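Local coordinates for protein ferredoxin (Nitrosospira multiformis, PDB 3LMF) that is of unestablished function but belongs to the cysteine-rich, four-helix-bundle Csp family, whose characterised members store copper, so it possibly binds copper ions, at the interface of chains A and B. Sequence-based numbering; all coordinates share one arbitrary frame. Chains: chain A/B, Uncharacterized protein.

The interface of chains A and B. Residues chain A 48, 51, 76, 79-80, 83; chain B 62, 67, 69, 73.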
# COMPACT_ATOMS: atom_id res chain seq x y z
N LEU A 48 5.09 -10.26 12.09
CA LEU A 48 6.09 -9.22 12.30
C LEU A 48 6.79 -8.90 10.99
O LEU A 48 6.99 -7.74 10.65
CB LEU A 48 7.10 -9.68 13.35
CG LEU A 48 8.00 -8.58 13.93
CD1 LEU A 48 7.16 -7.40 14.38
CD2 LEU A 48 8.79 -9.15 15.10
N ASN A 51 4.48 -6.92 8.93
CA ASN A 51 4.26 -5.63 9.59
C ASN A 51 5.45 -4.74 9.29
O ASN A 51 5.30 -3.57 8.94
CB ASN A 51 4.13 -5.80 11.10
CG ASN A 51 2.80 -6.39 11.52
OD1 ASN A 51 2.60 -6.74 12.68
ND2 ASN A 51 1.88 -6.51 10.57
N VAL A 76 8.09 4.99 14.91
CA VAL A 76 7.35 3.76 15.06
C VAL A 76 8.00 2.68 14.21
O VAL A 76 8.10 1.52 14.63
CB VAL A 76 5.89 3.95 14.62
CG1 VAL A 76 5.16 2.62 14.59
CG2 VAL A 76 5.20 4.91 15.58
N GLU A 79 10.99 1.03 15.92
CA GLU A 79 10.59 0.09 16.95
C GLU A 79 10.24 -1.27 16.35
O GLU A 79 10.67 -2.31 16.86
CB GLU A 79 9.40 0.66 17.72
CG GLU A 79 9.18 0.04 19.08
CD GLU A 79 8.12 0.79 19.87
OE1 GLU A 79 8.23 2.02 20.00
OE2 GLU A 79 7.18 0.13 20.37
N ILE A 80 9.47 -1.27 15.26
CA ILE A 80 9.07 -2.50 14.60
C ILE A 80 10.26 -3.21 13.94
O ILE A 80 10.34 -4.43 13.95
CB ILE A 80 7.97 -2.22 13.55
CG1 ILE A 80 6.74 -1.66 14.26
CG2 ILE A 80 7.62 -3.48 12.78
CD1 ILE A 80 5.69 -1.08 13.33
N ALA A 83 12.28 -5.07 16.59
CA ALA A 83 11.62 -6.30 16.99
C ALA A 83 11.76 -7.35 15.89
O ALA A 83 12.03 -8.51 16.18
CB ALA A 83 10.14 -6.04 17.30
N PHE B 62 -2.53 -3.11 10.02
CA PHE B 62 -1.93 -3.64 11.23
C PHE B 62 -2.95 -4.34 12.11
O PHE B 62 -2.69 -5.41 12.64
CB PHE B 62 -1.21 -2.53 12.01
CG PHE B 62 0.25 -2.42 11.70
CD1 PHE B 62 0.68 -2.18 10.39
CD2 PHE B 62 1.20 -2.59 12.70
CE1 PHE B 62 2.04 -2.11 10.09
CE2 PHE B 62 2.56 -2.53 12.40
CZ PHE B 62 2.98 -2.28 11.09
N SER B 67 -1.54 -7.35 14.49
CA SER B 67 -0.23 -6.91 14.94
C SER B 67 -0.25 -6.48 16.40
O SER B 67 -1.25 -5.95 16.88
CB SER B 67 0.26 -5.74 14.10
OG SER B 67 1.47 -5.20 14.62
N PHE B 69 1.69 -4.27 17.35
CA PHE B 69 2.14 -2.89 17.27
C PHE B 69 1.05 -1.90 16.83
O PHE B 69 1.33 -0.73 16.62
CB PHE B 69 3.35 -2.78 16.33
CG PHE B 69 4.61 -3.40 16.88
CD1 PHE B 69 4.96 -4.70 16.55
CD2 PHE B 69 5.42 -2.69 17.77
CE1 PHE B 69 6.10 -5.30 17.10
CE2 PHE B 69 6.56 -3.28 18.33
CZ PHE B 69 6.90 -4.58 17.99
N VAL B 73 1.09 2.37 16.07
CA VAL B 73 0.72 2.89 14.76
C VAL B 73 -0.51 3.78 14.85
O VAL B 73 -0.58 4.83 14.21
CB VAL B 73 0.43 1.74 13.77
CG1 VAL B 73 -0.19 2.29 12.50
CG2 VAL B 73 1.73 1.01 13.47
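The ring of B:Phe69 lies with one face against A:Ile80, whose CG1 sits 3.8 Å above its plane, offset toward the rim, while the rim meets A:Leu48 through CE1 and A:Ala83 through CZ. The surface belongs to the helical bundle of the Csp family, packed here in a two-fold pair within a deposited assembly of four copies; the structure alone does not show this pairing to be biological. A:Leu48 CD1 approaches B:Phe69 CE1 to 3.6 Å, and the ring's first torsion (chi1 -70°, CG opposite the carbonyl carbon) carries it from its loop onto helices 43-64 and 70-90 of chain A. The B:Phe62 ring is flanked by A:Asn51 CG over one face and, from the same chain as the ring, B:Val73 CG2 over the other, both offset toward the rim. Near the rim, B:Phe62 CE2 meets A:Ile80 CD1 at 3.6 Å, with CD1 somewhat out of the ring plane, so one branch of A:Ile80 touches both rings. The hydroxyl OG of B:Ser67 donates to the amide oxygen OD1 of A:Asn51 at 2.7 Å, from 54° out of the carbonyl plane rather than along a lone pair. B:Ser67 OG in turn accepts from B:Phe69 N at 2.9 Å (159° at H), which ties the loop backbone to the cross-chain bond. An alanine in place of A:Asn51 would probably leave the serine hydroxyl without its acceptor and uncover part of the B:Phe62 face.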